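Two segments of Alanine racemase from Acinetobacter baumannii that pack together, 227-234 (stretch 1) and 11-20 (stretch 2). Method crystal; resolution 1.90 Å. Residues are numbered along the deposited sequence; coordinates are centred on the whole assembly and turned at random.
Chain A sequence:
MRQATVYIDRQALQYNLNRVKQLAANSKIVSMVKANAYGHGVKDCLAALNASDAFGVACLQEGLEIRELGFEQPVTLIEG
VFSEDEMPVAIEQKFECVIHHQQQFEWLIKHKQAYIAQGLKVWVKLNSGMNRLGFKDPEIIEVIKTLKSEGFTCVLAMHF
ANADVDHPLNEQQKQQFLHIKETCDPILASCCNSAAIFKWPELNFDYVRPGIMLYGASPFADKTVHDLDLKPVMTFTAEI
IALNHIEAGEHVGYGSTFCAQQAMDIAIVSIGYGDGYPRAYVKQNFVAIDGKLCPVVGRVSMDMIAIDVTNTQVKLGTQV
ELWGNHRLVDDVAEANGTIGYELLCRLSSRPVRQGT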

# COMPACT_ATOMS: atom_id res chain seq x y z
N ASP A 227 19.13 18.16 -6.79
CA ASP A 227 20.53 18.27 -6.30
C ASP A 227 21.39 17.14 -6.79
O ASP A 227 22.61 17.30 -6.99
CB ASP A 227 20.65 18.29 -4.78
CG ASP A 227 19.90 19.44 -4.12
OD1 ASP A 227 19.86 20.55 -4.72
OD2 ASP A 227 19.32 19.21 -3.02
N LEU A 228 20.77 15.98 -6.98
CA LEU A 228 21.48 14.79 -7.34
C LEU A 228 21.52 14.52 -8.80
O LEU A 228 22.18 13.56 -9.18
CB LEU A 228 20.84 13.57 -6.64
CG LEU A 228 20.82 13.61 -5.12
CD1 LEU A 228 20.00 12.41 -4.62
CD2 LEU A 228 22.21 13.59 -4.52
N ASP A 229 20.84 15.35 -9.59
CA ASP A 229 20.62 15.18 -11.03
C ASP A 229 20.01 13.80 -11.34
O ASP A 229 20.54 13.02 -12.15
CB ASP A 229 21.89 15.46 -11.89
CG ASP A 229 21.61 15.42 -13.40
OD1 ASP A 229 20.48 15.64 -13.93
OD2 ASP A 229 22.58 15.15 -14.11
N LEU A 230 18.88 13.52 -10.69
CA LEU A 230 18.07 12.34 -11.03
C LEU A 230 16.68 12.75 -11.52
O LEU A 230 16.15 13.79 -11.09
CB LEU A 230 17.94 11.42 -9.81
CG LEU A 230 19.22 10.87 -9.22
CD1 LEU A 230 18.98 10.33 -7.80
CD2 LEU A 230 19.76 9.75 -10.08
N LYS A 231 16.09 11.94 -12.40
CA LYS A 231 14.77 12.23 -12.94
C LYS A 231 13.67 11.34 -12.33
O LYS A 231 13.72 10.12 -12.49
CB LYS A 231 14.81 12.00 -14.45
CG LYS A 231 15.55 13.15 -15.11
CD LYS A 231 15.62 12.98 -16.59
CE LYS A 231 16.45 14.16 -17.10
NZ LYS A 231 16.42 13.97 -18.55
N PRO A 232 12.68 11.95 -11.64
CA PRO A 232 11.58 11.12 -11.11
C PRO A 232 10.99 10.24 -12.19
O PRO A 232 10.68 10.71 -13.30
CB PRO A 232 10.57 12.17 -10.61
CG PRO A 232 11.40 13.35 -10.26
CD PRO A 232 12.57 13.35 -11.21
N VAL A 233 10.80 8.97 -11.88
CA VAL A 233 10.27 8.03 -12.86
C VAL A 233 8.73 7.94 -12.76
O VAL A 233 8.01 7.91 -13.79
CB VAL A 233 10.93 6.67 -12.65
CG1 VAL A 233 10.25 5.57 -13.48
CG2 VAL A 233 12.41 6.74 -12.95
N MET A 234 8.21 7.87 -11.54
CA MET A 234 6.79 7.71 -11.32
C MET A 234 6.08 9.05 -11.13
O MET A 234 6.49 9.86 -10.29
CB MET A 234 6.52 6.87 -10.05
CG MET A 234 5.06 6.58 -9.81
SD MET A 234 4.55 5.72 -8.31
CE MET A 234 5.52 4.20 -8.41
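Stretch 2 11-20: QALQYNLNRV

Stretch 2 is helical throughout, from Gln11 to Val20, and the helix extends beyond both ends. Its backbone amides from Tyr15 to Val20 each bond to the carbonyl four residues back, from Tyr15 N to Gln11 O at 2.9 Å through to Val20 N to Asn16 O at 3.1 Å. The closest contacts to stretch 1 are made by its side chains. A weakly bonded helix, begun earlier in the chain, ends ahead of Asp229, which has positive phi in a Schellman motif. Stretch 1 then continues as loop or turn toward Met234.

The two stretches run in roughly opposite directions. Leu228 and Asp229 lie by Arg19, Leu230 by Asn16, Lys231 by Ala12, and Val233 by Ala12 and Leu13. The CA atoms of Leu230 and Asn16 are 5.7 Å apart, and those of Lys231 and Ala12 are 5.3 Å apart. The contact buries 541 Å² in all.

Arg19 serves the carbonyls at the helix end of stretch 1. Arg19 NH2 donates to Leu228 O at 2.8 Å with a nearly straight angle of 171°. Arg19 NE donates to Asp229 O at 2.9 Å, more bent at 135°. Both oxygens lie near the guanidinium plane, at its edge. Asp229 OD2 forms a salt bridge with Arg19 NE at 3.6 Å. This oxygen is well out of the plane and no N-H points at it, so the link is one of charge alone. The other carboxylate oxygen, Asp229 OD1, accepts a hydrogen bond from Tyr15 OH at 2.7 Å.

Asn16 is the central polar clamp. Asn16 OD1 accepts from Lys231 N at 2.8 Å and 175°, while Asn16 ND2 donates to Lys231 O at 2.9 Å and 171°. One side-chain amide thus satisfies both backbone groups of a single loop residue. Asn16 ND2 also has a partner elsewhere in the structure. Ala12 O is 3.2 Å from Asn16 ND2, but the angle is too poor for a bond.

The side chain of Lys231 is extended beyond chi1 and lies over one face of Tyr15. Lys231 CE is 3.6 Å from the centroid of the Tyr15 ring, almost on the ring normal, in a CH-pi contact. Lys231 NZ is 3.9 Å from the centroid of the Tyr15 ring, a cation-pi contact.

Apolar contacts close the far end. Lys231 CB rests 3.6 Å from Ala12 CB. Val233 CG2 is 4.0 Å from Ala12 CB, and Val233 CG1 is 3.7 Å from Leu13 CG.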

# COMPACT_ATOMS: atom_id res chain seq x y z
N GLN A 11 12.30 6.85 -20.17
CA GLN A 11 13.50 7.66 -20.46
C GLN A 11 14.20 8.13 -19.16
O GLN A 11 15.41 8.25 -19.10
CB GLN A 11 13.18 8.86 -21.34
CG GLN A 11 12.60 8.45 -22.72
CD GLN A 11 11.21 7.78 -22.66
OE1 GLN A 11 10.37 8.06 -21.77
NE2 GLN A 11 10.97 6.86 -23.61
N ALA A 12 13.40 8.43 -18.15
CA ALA A 12 13.97 8.81 -16.87
C ALA A 12 14.72 7.64 -16.28
O ALA A 12 15.79 7.83 -15.73
CB ALA A 12 12.86 9.31 -15.95
N LEU A 13 14.14 6.44 -16.32
CA LEU A 13 14.87 5.25 -15.86
C LEU A 13 16.22 5.10 -16.56
O LEU A 13 17.22 4.81 -15.91
CB LEU A 13 14.10 3.95 -16.10
CG LEU A 13 12.94 3.68 -15.18
CD1 LEU A 13 11.99 2.67 -15.80
CD2 LEU A 13 13.46 3.14 -13.85
N GLN A 14 16.24 5.29 -17.89
CA GLN A 14 17.50 5.17 -18.65
C GLN A 14 18.47 6.22 -18.20
O GLN A 14 19.65 6.00 -18.09
CB GLN A 14 17.30 5.31 -20.16
CG GLN A 14 16.43 4.24 -20.75
CD GLN A 14 16.18 4.42 -22.23
OE1 GLN A 14 15.86 5.50 -22.72
NE2 GLN A 14 16.28 3.33 -22.96
N TYR A 15 17.96 7.40 -17.98
CA TYR A 15 18.82 8.51 -17.58
C TYR A 15 19.50 8.27 -16.21
O TYR A 15 20.68 8.57 -16.01
CB TYR A 15 17.95 9.79 -17.52
CG TYR A 15 18.70 11.02 -17.20
CD1 TYR A 15 18.93 11.39 -15.87
CD2 TYR A 15 19.20 11.83 -18.21
CE1 TYR A 15 19.63 12.55 -15.58
CE2 TYR A 15 19.88 12.98 -17.91
CZ TYR A 15 20.10 13.34 -16.61
OH TYR A 15 20.78 14.49 -16.32
N ASN A 16 18.72 7.77 -15.26
CA ASN A 16 19.23 7.54 -13.90
C ASN A 16 20.20 6.38 -13.91
O ASN A 16 21.18 6.39 -13.18
CB ASN A 16 18.04 7.24 -13.00
CG ASN A 16 17.08 8.40 -12.90
OD1 ASN A 16 17.47 9.57 -13.08
ND2 ASN A 16 15.83 8.10 -12.58
N LEU A 17 19.94 5.37 -14.74
CA LEU A 17 20.90 4.26 -14.88
C LEU A 17 22.24 4.81 -15.43
O LEU A 17 23.33 4.41 -14.98
CB LEU A 17 20.36 3.16 -15.77
CG LEU A 17 21.29 1.97 -16.00
CD1 LEU A 17 21.82 1.35 -14.73
CD2 LEU A 17 20.60 0.92 -16.83
N ASN A 18 22.13 5.76 -16.37
CA ASN A 18 23.28 6.39 -16.93
C ASN A 18 24.00 7.23 -15.91
O ASN A 18 25.24 7.32 -15.98
CB ASN A 18 22.94 7.21 -18.19
CG ASN A 18 24.19 7.69 -18.89
OD1 ASN A 18 24.96 6.87 -19.43
ND2 ASN A 18 24.45 8.96 -18.85
N ARG A 19 23.28 7.83 -14.96
CA ARG A 19 23.91 8.48 -13.85
C ARG A 19 24.78 7.53 -13.02
O ARG A 19 25.91 7.89 -12.62
CB ARG A 19 22.91 9.21 -12.95
CG ARG A 19 22.18 10.38 -13.63
CD ARG A 19 23.02 11.67 -13.67
NE ARG A 19 23.27 12.12 -12.30
CZ ARG A 19 24.46 12.24 -11.72
NH1 ARG A 19 25.62 11.99 -12.37
NH2 ARG A 19 24.52 12.67 -10.45
N VAL A 20 24.30 6.32 -12.79
CA VAL A 20 25.13 5.34 -12.09
C VAL A 20 26.44 5.12 -12.81
O VAL A 20 27.51 5.10 -12.17
CB VAL A 20 24.42 3.95 -11.91
CG1 VAL A 20 25.33 3.03 -11.11
CG2 VAL A 20 23.07 4.15 -11.23